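Local coordinates for protein ATP phosphoribosyltransferase regulatory subunit (Thermotoga maritima, PDB 1USY) that probably acts in the first step of histidine biosynthesis, where it may let ATP phosphoribosyltransferase be feedback-regulated by histidine, at residues 144-147 with 148-152; 255-259 with 260-264; 199-202 with 203-207; 132-135 with 136-140. One frame throughout, in Å; residues are numbered along the deposited sequence.

The four contacts are local, and along the chain they come in the order 4, 1, 3, 2. Contacts 4 and 1 occupy successive helices, 135-139 and 147-156, with centres about 12 Å apart, and touch through Leu139, Lys140 and residues of the second helix. Contact 3, at the start of helix 199-215, lies with its centre about 14 Å from that of contact 4, and Val201 touches Gly133 and Val134. Contact 2 is the turn of the hairpin formed by strands 248-257 and 262-269 of the mixed sheet, its centre about 18 Å from those of contacts 3 and 4. Contacts 3 and 4 adjoin strand 125-131 of that sheet, within a fold of the class II aminoacyl-tRNA synthetase family.

Contact 1. Residues 144-147 with 148-152; sequences KDLH and EKVLN
Leu146 and Val150 meet one helical turn apart, their side chains crossing at about a right angle, with CD2 of Leu146 lying 3.9 Å from CG1 of Val150. The same leucine methyl also reaches the aliphatic part of Lys149, where CD2 of Leu146 lies 3.8 Å from CD of Lys149. In the lysine, CG anti to N (chi1 177°) and a bend at chi2 bring CD, not the ammonium, to the leucine. The side chain of Lys149 lies about 6 Å from a bound histidine.

His147 is turned the other way. Its CG lies anti to its own carbonyl carbon (chi1 -68°), which carries the imidazole back over the preceding turn, where O of Lys144 sits 3.0 Å above one face, toward the rim. The ring is also held by NE2, which bonds to O of Ile142.

The backbone joins these side chains. N of Val150 donates to O of Leu146 over 3.3 Å, and N of Leu151 donates to O of His147 over 2.9 Å. The latter oxygen takes a second N-H, from Lys149, which closes an inverse gamma turn centred on Glu148. Beyond the segments, Leu139 of the preceding helix touches His147, Val150 and Leu151, while Leu165 touches Leu146, Lys149 and Val150. Leu146, which closes a 3-10 segment, holds the N-cap position, and helix 147-156 opens from it: this is a helix start.

Contact 2. Residues 255-259 with 260-264; sequences EYTVN and GEKGV
Tyr256 and Gly263 face each other as a hydrogen-bonded antiparallel pair, closed by two backbone bonds. N of Tyr256 donates to O of Gly263 over 2.9 Å and, in return, N of Gly263 donates to O of Tyr256, also over 2.9 Å. Nearer the tip, N of Val258 bonds to O of Glu261 over 2.7 Å. Chain reversal falls to Asn259 and Gly260, both with positive phi.

Softer C-H contacts fill the intervals. CA of Lys262 lies 3.4 Å from O of Tyr256, and CA of Glu255 lies 3.5 Å from O of Gly263.

The tyrosine ring adds a CH-pi contact. With CG set between backbone N and carbonyl carbon (chi1 52°), the ring folds across the glycine backbone of the partner strand, and CA of Gly263 stands over its face, 3.9 Å from the ring centroid. Its OH bonds to Glu96.

Apolar contact occurs on the face carrying Glu255 and Val264, which lie side by side and point the same way, CG of Glu255 3.8 Å from CG1 of Val264. The carboxylate of Glu255 reaches on to Ser106 and the N of Leu237.

Within the mixed sheet, strand 248-257 is flanked by 237-243 and strand 262-269 by 86-98, while Leu59 of helix 54-63 touches Tyr256 and Val258.

Contact 3. Residues 199-202 with 203-207; sequences LSVR and EDLLS
Glu203 turns back along the helix to meet Leu199, one turn earlier. Its CB lies near the backbone of the preceding turn, 3.9 Å from O of Ser200. At CG the chain is anti to its own carbonyl carbon, and a bend at chi2 (-67°) sends it toward the helix start, where CG and then CD pass alongside the Leu199 carbonyl, with CD of Glu203 3.6 Å from O of Leu199. At the tip, OE1 is 3.3 Å from CD1 of Leu199, a carboxylate oxygen resting against a methyl. The two side chains are set at a slant to each other. OE1 also comes close to O of Leu199, but both are acceptors and no bond joins them. Nor is there a salt bridge with Arg202, whose NE lies 4.8 Å from OE1, although the opposite charges may still attract weakly.

These are the first two and a half turns of helix 199-215, in which the N-H groups of Glu203 to Ser207 each donate to the carbonyl four residues back. A carboxylate so close to the N-terminal end probably interacts favourably with the helix dipole.

On another side of the helix, Val201 and Leu205 run side by side, pointing the same way, with CG1 of Val201 3.9 Å from CD1 of Leu205. Beneath them N of Leu205 donates to O of Val201 over 2.9 Å. This side is buried: Val201 touches His131 and Leu205 touches Ile129, both of strand 125-131. The guanidinium of Arg202 instead reaches back to the loop before the helix, where NH1 bonds to the carbonyl oxygens of Met195 and Leu192.

Contact 4. Residues 132-135 with 136-140; sequences TGVY and EDLLK
In the short helix 135-139, which follows strand 125-131 almost at once, the carbonyls of Val134 and Tyr135 receive the N-H groups of Leu138 and Leu139. N of Leu138 donates to O of Val134 over 3.2 Å, and N of Leu139 to O of Tyr135 over 2.8 Å.

Side chains follow the same spacing. CB of Tyr135 lies 4.2 Å from CD2 of Leu139, and the same methyl, CD2 of Leu139, is 3.3 Å from O of Tyr135, the oxygen that its own N-H reaches. The neighbouring apolar pair is looser: CG2 of Val134 is 4.5 Å from CD1 of Leu138, and CB of Leu138 is 3.6 Å from O of Val134.

The tyrosine ring itself points back along the chain. With CG anti to its own carbonyl carbon (chi1 -59°) it swings over the preceding residue, and CG1 of Val134 rests 3.6 Å above the centre of one ring face. At the far end, OH of Tyr135 bonds to O of Leu225. OD1 of Asp137 forms a salt bridge with Arg175 of helix 174-185.

Around the helix, Leu139 packs against helix 147-156, while Val134 and Leu138 both touch Ile179 of helix 174-185. That last helix also carries Ile180 and Ile184, which line a pocket for bound histidine. Lys140 is the first residue to leave helical geometry. The pattern is that of a one-turn alpha helix at the exit of a sheet strand, in contact with two longer helices, 147-156 and 174-185.

Contact 1. Residues 144-147 with 148-152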
loop_
_atom_site.group_PDB
_atom_site.type_symbol
_atom_site.label_atom_id
_atom_site.label_comp_id
_atom_site.label_asym_id
_atom_site.label_seq_id
_atom_site.Cartn_x
_atom_site.Cartn_y
_atom_site.Cartn_z
ATOM N N LYS B 144 36.864 -24.379 9.712
ATOM C CA LYS B 144 35.955 -23.677 8.777
ATOM C C LYS B 144 34.608 -23.217 9.351
ATOM O O LYS B 144 34.355 -22.020 9.432
ATOM C CB LYS B 144 35.717 -24.509 7.500
ATOM C CG LYS B 144 36.774 -24.350 6.412
ATOM C CD LYS B 144 36.392 -23.283 5.392
ATOM C CE LYS B 144 37.603 -22.454 4.951
ATOM N NZ LYS B 144 38.379 -23.119 3.865
ATOM N N ASP B 145 33.739 -24.159 9.722
ATOM C CA ASP B 145 32.424 -23.801 10.272
ATOM C C ASP B 145 32.466 -23.773 11.811
ATOM O O ASP B 145 31.664 -24.394 12.524
ATOM C CB ASP B 145 31.294 -24.671 9.700
ATOM C CG ASP B 145 31.747 -26.059 9.387
ATOM O OD1 ASP B 145 31.511 -26.526 8.245
ATOM O OD2 ASP B 145 32.361 -26.762 10.226
ATOM N N LEU B 146 33.473 -23.052 12.277
ATOM C CA LEU B 146 33.594 -22.568 13.627
ATOM C C LEU B 146 33.895 -21.069 13.499
ATOM O O LEU B 146 34.059 -20.381 14.497
ATOM C CB LEU B 146 34.739 -23.287 14.331
ATOM C CG LEU B 146 34.605 -23.882 15.729
ATOM C CD1 LEU B 146 35.992 -24.160 16.271
ATOM C CD2 LEU B 146 33.866 -22.919 16.653
ATOM N N HIS B 147 33.932 -20.572 12.257
ATOM C CA HIS B 147 34.220 -19.166 11.962
ATOM C C HIS B 147 33.092 -18.242 12.338
ATOM O O HIS B 147 33.231 -17.478 13.284
ATOM C CB HIS B 147 34.603 -18.932 10.494
ATOM C CG HIS B 147 35.923 -19.522 10.109
ATOM N ND1 HIS B 147 36.466 -19.359 8.854
ATOM C CD2 HIS B 147 36.789 -20.310 10.797
ATOM C CE1 HIS B 147 37.612 -20.015 8.786
ATOM N NE2 HIS B 147 37.833 -20.597 9.953
ATOM N N GLU B 148 31.999 -18.291 11.577
ATOM C CA GLU B 148 30.873 -17.367 11.751
ATOM C C GLU B 148 30.155 -17.794 12.998
ATOM O O GLU B 148 29.057 -18.361 12.932
ATOM C CB GLU B 148 29.917 -17.414 10.549
ATOM C CG GLU B 148 29.740 -16.091 9.799
ATOM C CD GLU B 148 28.824 -16.214 8.574
ATOM O OE1 GLU B 148 28.386 -17.343 8.247
ATOM O OE2 GLU B 148 28.536 -15.177 7.925
ATOM N N LYS B 149 30.829 -17.548 14.121
ATOM C CA LYS B 149 30.454 -17.933 15.478
ATOM C C LYS B 149 31.546 -17.443 16.405
ATOM O O LYS B 149 31.271 -16.645 17.315
ATOM C CB LYS B 149 30.323 -19.416 15.680
ATOM C CG LYS B 149 30.004 -19.747 17.121
ATOM C CD LYS B 149 30.647 -21.035 17.552
ATOM C CE LYS B 149 30.871 -21.048 19.063
ATOM N NZ LYS B 149 29.619 -21.314 19.835
ATOM N N VAL B 150 32.790 -17.888 16.182
ATOM C CA VAL B 150 33.862 -17.135 16.823
ATOM C C VAL B 150 33.862 -15.672 16.367
ATOM O O VAL B 150 34.333 -14.819 17.098
ATOM C CB VAL B 150 35.292 -17.768 16.825
ATOM C CG1 VAL B 150 35.249 -19.300 16.928
ATOM C CG2 VAL B 150 36.145 -17.242 15.689
ATOM N N LEU B 151 33.258 -15.347 15.229
ATOM C CA LEU B 151 33.091 -13.915 14.967
ATOM C C LEU B 151 32.036 -13.305 15.915
ATOM O O LEU B 151 32.281 -12.247 16.524
ATOM C CB LEU B 151 32.855 -13.594 13.489
ATOM C CG LEU B 151 34.049 -13.863 12.557
ATOM C CD1 LEU B 151 33.575 -14.125 11.127
ATOM C CD2 LEU B 151 35.129 -12.755 12.602
ATOM N N ASN B 152 30.917 -14.014 16.100
ATOM C CA ASN B 152 29.854 -13.520 16.961
ATOM C C ASN B 152 30.383 -13.304 18.385
ATOM O O ASN B 152 30.038 -12.316 19.064
ATOM C CB ASN B 152 28.624 -14.443 16.961
ATOM C CG ASN B 152 27.709 -14.205 15.756
ATOM O OD1 ASN B 152 28.172 -14.100 14.614
ATOM N ND2 ASN B 152 26.398 -14.126 16.004
#

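Contact 2. Residues 255-259 with 260-264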
loop_
_atom_site.group_PDB
_atom_site.type_symbol
_atom_site.label_atom_id
_atom_site.label_comp_id
_atom_site.label_asym_id
_atom_site.label_seq_id
_atom_site.Cartn_x
_atom_site.Cartn_y
_atom_site.Cartn_z
ATOM N N GLU B 255 36.594 2.892 6.025
ATOM C CA GLU B 255 36.944 2.503 4.669
ATOM C C GLU B 255 36.074 1.330 4.196
ATOM O O GLU B 255 35.713 0.444 4.984
ATOM C CB GLU B 255 38.414 2.133 4.615
ATOM C CG GLU B 255 39.333 3.326 4.841
ATOM C CD GLU B 255 40.823 2.965 4.922
ATOM O OE1 GLU B 255 41.658 3.861 4.702
ATOM O OE2 GLU B 255 41.171 1.808 5.235
ATOM N N TYR B 256 35.751 1.333 2.901
ATOM C CA TYR B 256 34.903 0.310 2.290
ATOM C C TYR B 256 35.272 0.107 0.842
ATOM O O TYR B 256 35.880 0.976 0.210
ATOM C CB TYR B 256 33.425 0.692 2.375
ATOM C CG TYR B 256 33.118 2.077 1.838
ATOM C CD1 TYR B 256 32.747 2.257 0.503
ATOM C CD2 TYR B 256 33.206 3.214 2.662
ATOM C CE1 TYR B 256 32.465 3.530 -0.004
ATOM C CE2 TYR B 256 32.936 4.494 2.157
ATOM C CZ TYR B 256 32.560 4.633 0.815
ATOM O OH TYR B 256 32.262 5.857 0.286
ATOM N N THR B 257 34.872 -1.050 0.324
ATOM C CA THR B 257 35.030 -1.401 -1.085
ATOM C C THR B 257 33.676 -1.720 -1.732
ATOM O O THR B 257 32.904 -2.529 -1.199
ATOM C CB THR B 257 35.968 -2.611 -1.197
ATOM O OG1 THR B 257 37.257 -2.227 -0.726
ATOM C CG2 THR B 257 36.236 -2.964 -2.638
ATOM N N VAL B 258 33.380 -1.093 -2.871
ATOM C CA VAL B 258 32.211 -1.500 -3.680
ATOM C C VAL B 258 32.651 -1.814 -5.094
ATOM O O VAL B 258 32.781 -0.920 -5.927
ATOM C CB VAL B 258 31.028 -0.458 -3.704
ATOM C CG1 VAL B 258 29.747 -1.101 -4.268
ATOM C CG2 VAL B 258 30.758 0.139 -2.320
ATOM N N ASN B 259 32.868 -3.101 -5.351
ATOM C CA ASN B 259 33.352 -3.588 -6.650
ATOM C C ASN B 259 34.650 -2.924 -7.147
ATOM O O ASN B 259 34.614 -2.058 -8.034
ATOM C CB ASN B 259 32.239 -3.466 -7.705
ATOM C CG ASN B 259 30.978 -4.207 -7.303
ATOM O OD1 ASN B 259 30.859 -5.425 -7.506
ATOM N ND2 ASN B 259 30.036 -3.483 -6.715
ATOM N N GLY B 260 35.784 -3.334 -6.572
ATOM C CA GLY B 260 37.096 -2.800 -6.931
ATOM C C GLY B 260 37.219 -1.297 -6.724
ATOM O O GLY B 260 38.181 -0.657 -7.186
ATOM N N GLU B 261 36.226 -0.760 -6.019
ATOM C CA GLU B 261 36.083 0.652 -5.733
ATOM C C GLU B 261 36.252 0.963 -4.241
ATOM O O GLU B 261 35.373 0.662 -3.414
ATOM C CB GLU B 261 34.696 1.104 -6.169
ATOM C CG GLU B 261 34.569 1.291 -7.662
ATOM C CD GLU B 261 34.324 2.742 -8.014
ATOM O OE1 GLU B 261 33.267 3.279 -7.595
ATOM O OE2 GLU B 261 35.191 3.348 -8.688
ATOM N N LYS B 262 37.366 1.604 -3.921
ATOM C CA LYS B 262 37.640 2.033 -2.556
ATOM C C LYS B 262 37.074 3.424 -2.237
ATOM O O LYS B 262 37.373 4.385 -2.931
ATOM C CB LYS B 262 39.153 2.022 -2.315
ATOM C CG LYS B 262 39.752 0.639 -2.167
ATOM C CD LYS B 262 40.847 0.429 -3.192
ATOM C CE LYS B 262 42.071 -0.232 -2.611
ATOM N NZ LYS B 262 42.714 -1.006 -3.711
ATOM N N GLY B 263 36.296 3.521 -1.163
ATOM C CA GLY B 263 35.881 4.810 -0.618
ATOM C C GLY B 263 35.958 4.863 0.896
ATOM O O GLY B 263 36.157 3.841 1.519
ATOM N N VAL B 264 35.826 6.060 1.472
ATOM C CA VAL B 264 35.735 6.262 2.920
ATOM C C VAL B 264 34.591 7.208 3.166
ATOM O O VAL B 264 34.288 8.070 2.326
ATOM C CB VAL B 264 36.899 7.075 3.519
ATOM C CG1 VAL B 264 37.322 6.546 4.907
ATOM C CG2 VAL B 264 38.014 7.307 2.556
#

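Contact 3. Residues 199-202 with 203-207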
loop_
_atom_site.group_PDB
_atom_site.type_symbol
_atom_site.label_atom_id
_atom_site.label_comp_id
_atom_site.label_asym_id
_atom_site.label_seq_id
_atom_site.Cartn_x
_atom_site.Cartn_y
_atom_site.Cartn_z
ATOM N N LEU B 199 51.002 -6.679 8.787
ATOM C CA LEU B 199 51.814 -5.471 8.680
ATOM C C LEU B 199 51.021 -4.252 8.239
ATOM O O LEU B 199 50.981 -3.247 8.948
ATOM C CB LEU B 199 53.004 -5.715 7.744
ATOM C CG LEU B 199 53.869 -4.528 7.316
ATOM C CD1 LEU B 199 54.833 -4.153 8.440
ATOM C CD2 LEU B 199 54.634 -4.824 5.994
ATOM N N SER B 200 50.388 -4.355 7.074
ATOM C CA SER B 200 49.581 -3.263 6.525
ATOM C C SER B 200 48.472 -2.798 7.482
ATOM O O SER B 200 48.189 -1.605 7.556
ATOM C CB SER B 200 48.991 -3.663 5.181
ATOM O OG SER B 200 48.192 -4.816 5.344
ATOM N N VAL B 201 47.869 -3.726 8.220
ATOM C CA VAL B 201 46.874 -3.380 9.251
ATOM C C VAL B 201 47.513 -2.475 10.324
ATOM O O VAL B 201 46.994 -1.389 10.646
ATOM C CB VAL B 201 46.246 -4.670 9.858
ATOM C CG1 VAL B 201 45.405 -4.395 11.088
ATOM C CG2 VAL B 201 45.420 -5.384 8.804
ATOM N N ARG B 202 48.664 -2.913 10.820
ATOM C CA ARG B 202 49.415 -2.178 11.842
ATOM C C ARG B 202 49.871 -0.762 11.407
ATOM O O ARG B 202 49.741 0.181 12.186
ATOM C CB ARG B 202 50.600 -3.023 12.328
ATOM C CG ARG B 202 51.239 -2.562 13.663
ATOM C CD ARG B 202 52.710 -2.979 13.804
ATOM N NE ARG B 202 52.898 -4.409 13.529
ATOM C CZ ARG B 202 52.538 -5.380 14.376
ATOM N NH1 ARG B 202 51.984 -5.085 15.545
ATOM N NH2 ARG B 202 52.721 -6.652 14.057
ATOM N N GLU B 203 50.377 -0.608 10.183
ATOM C CA GLU B 203 50.744 0.715 9.651
ATOM C C GLU B 203 49.549 1.668 9.579
ATOM O O GLU B 203 49.653 2.869 9.892
ATOM C CB GLU B 203 51.361 0.612 8.258
ATOM C CG GLU B 203 52.174 -0.632 8.001
ATOM C CD GLU B 203 53.441 -0.666 8.832
ATOM O OE1 GLU B 203 53.472 -1.432 9.828
ATOM O OE2 GLU B 203 54.409 0.070 8.493
ATOM N N ASP B 204 48.421 1.125 9.139
ATOM C CA ASP B 204 47.171 1.873 9.096
ATOM C C ASP B 204 46.692 2.322 10.481
ATOM O O ASP B 204 46.401 3.502 10.676
ATOM C CB ASP B 204 46.096 1.056 8.394
ATOM C CG ASP B 204 46.211 1.156 6.905
ATOM O OD1 ASP B 204 45.469 0.450 6.189
ATOM O OD2 ASP B 204 47.037 1.925 6.369
ATOM N N LEU B 205 46.607 1.391 11.427
ATOM C CA LEU B 205 46.249 1.755 12.801
ATOM C C LEU B 205 47.235 2.816 13.393
ATOM O O LEU B 205 46.802 3.804 13.963
ATOM C CB LEU B 205 46.172 0.508 13.694
ATOM C CG LEU B 205 44.954 -0.366 13.424
ATOM C CD1 LEU B 205 45.116 -1.755 13.992
ATOM C CD2 LEU B 205 43.720 0.283 14.011
ATOM N N LEU B 206 48.540 2.613 13.190
ATOM C CA LEU B 206 49.577 3.462 13.752
ATOM C C LEU B 206 49.518 4.878 13.212
ATOM O O LEU B 206 49.784 5.842 13.921
ATOM C CB LEU B 206 50.968 2.892 13.441
ATOM C CG LEU B 206 51.758 1.955 14.370
ATOM C CD1 LEU B 206 53.171 1.689 13.776
ATOM C CD2 LEU B 206 51.898 2.507 15.777
ATOM N N SER B 207 49.192 5.006 11.939
ATOM C CA SER B 207 49.206 6.320 11.305
ATOM C C SER B 207 47.923 7.077 11.680
ATOM O O SER B 207 47.942 8.302 11.868
ATOM C CB SER B 207 49.391 6.182 9.789
ATOM O OG SER B 207 48.880 7.328 9.115
#

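Contact 4. Residues 132-135 with 136-140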
loop_
_atom_site.group_PDB
_atom_site.type_symbol
_atom_site.label_atom_id
_atom_site.label_comp_id
_atom_site.label_asym_id
_atom_site.label_seq_id
_atom_site.Cartn_x
_atom_site.Cartn_y
_atom_site.Cartn_z
ATOM N N THR B 132 39.371 -3.783 9.769
ATOM C CA THR B 132 38.639 -4.941 9.348
ATOM C C THR B 132 39.601 -6.021 8.827
ATOM O O THR B 132 39.234 -7.190 8.734
ATOM C CB THR B 132 37.686 -4.435 8.282
ATOM O OG1 THR B 132 36.503 -5.225 8.248
ATOM C CG2 THR B 132 38.276 -4.551 6.927
ATOM N N GLY B 133 40.848 -5.637 8.527
ATOM C CA GLY B 133 41.844 -6.553 7.980
ATOM C C GLY B 133 42.438 -7.510 9.007
ATOM O O GLY B 133 43.303 -8.304 8.694
ATOM N N VAL B 134 41.947 -7.457 10.236
ATOM C CA VAL B 134 42.429 -8.339 11.294
ATOM C C VAL B 134 41.824 -9.764 11.241
ATOM O O VAL B 134 42.442 -10.728 11.685
ATOM C CB VAL B 134 42.231 -7.678 12.705
ATOM C CG1 VAL B 134 40.790 -7.277 12.946
ATOM C CG2 VAL B 134 42.677 -8.597 13.810
ATOM N N TYR B 135 40.629 -9.892 10.685
ATOM C CA TYR B 135 39.854 -11.115 10.866
ATOM C C TYR B 135 40.330 -12.319 10.064
ATOM O O TYR B 135 40.421 -13.411 10.621
ATOM C CB TYR B 135 38.352 -10.842 10.679
ATOM C CG TYR B 135 37.861 -9.812 11.653
ATOM C CD1 TYR B 135 37.204 -8.660 11.231
ATOM C CD2 TYR B 135 38.091 -9.984 13.015
ATOM C CE1 TYR B 135 36.766 -7.684 12.170
ATOM C CE2 TYR B 135 37.683 -9.040 13.953
ATOM C CZ TYR B 135 37.034 -7.898 13.530
ATOM O OH TYR B 135 36.646 -7.012 14.493
ATOM N N GLU B 136 40.641 -12.108 8.781
ATOM C CA GLU B 136 41.116 -13.164 7.884
ATOM C C GLU B 136 42.296 -13.871 8.531
ATOM O O GLU B 136 42.324 -15.106 8.651
ATOM C CB GLU B 136 41.585 -12.572 6.547
ATOM C CG GLU B 136 40.784 -13.012 5.320
ATOM C CD GLU B 136 40.702 -11.956 4.201
ATOM O OE1 GLU B 136 40.824 -10.727 4.479
ATOM O OE2 GLU B 136 40.500 -12.354 3.027
ATOM N N ASP B 137 43.254 -13.053 8.963
ATOM C CA ASP B 137 44.469 -13.510 9.601
ATOM C C ASP B 137 44.174 -14.275 10.867
ATOM O O ASP B 137 44.836 -15.253 11.154
ATOM C CB ASP B 137 45.352 -12.317 9.926
ATOM C CG ASP B 137 46.640 -12.724 10.607
ATOM O OD1 ASP B 137 46.900 -12.187 11.722
ATOM O OD2 ASP B 137 47.424 -13.580 10.111
ATOM N N LEU B 138 43.183 -13.828 11.619
ATOM C CA LEU B 138 42.774 -14.538 12.836
ATOM C C LEU B 138 42.022 -15.872 12.571
ATOM O O LEU B 138 42.191 -16.839 13.299
ATOM C CB LEU B 138 41.924 -13.621 13.732
ATOM C CG LEU B 138 42.502 -12.949 14.988
ATOM C CD1 LEU B 138 41.386 -12.411 15.818
ATOM C CD2 LEU B 138 43.362 -13.878 15.845
ATOM N N LEU B 139 41.226 -15.912 11.474
ATOM C CA LEU B 139 40.241 -16.981 11.260
ATOM C C LEU B 139 40.950 -18.282 10.912
ATOM O O LEU B 139 40.912 -19.258 11.667
ATOM C CB LEU B 139 39.285 -16.621 10.147
ATOM C CG LEU B 139 37.879 -16.254 10.638
ATOM C CD1 LEU B 139 37.744 -16.231 12.178
ATOM C CD2 LEU B 139 37.456 -14.874 10.135
ATOM N N LYS B 140 41.629 -18.379 9.763
ATOM C CA LYS B 140 42.293 -19.655 9.555
ATOM C C LYS B 140 43.611 -19.726 10.378
ATOM O O LYS B 140 44.547 -18.914 10.210
ATOM C CB LYS B 140 42.591 -20.048 8.133
ATOM C CG LYS B 140 42.613 -21.603 8.035
ATOM C CD LYS B 140 41.406 -22.278 8.734
ATOM C CE LYS B 140 40.129 -22.192 7.902
ATOM N NZ LYS B 140 40.326 -22.652 6.522
#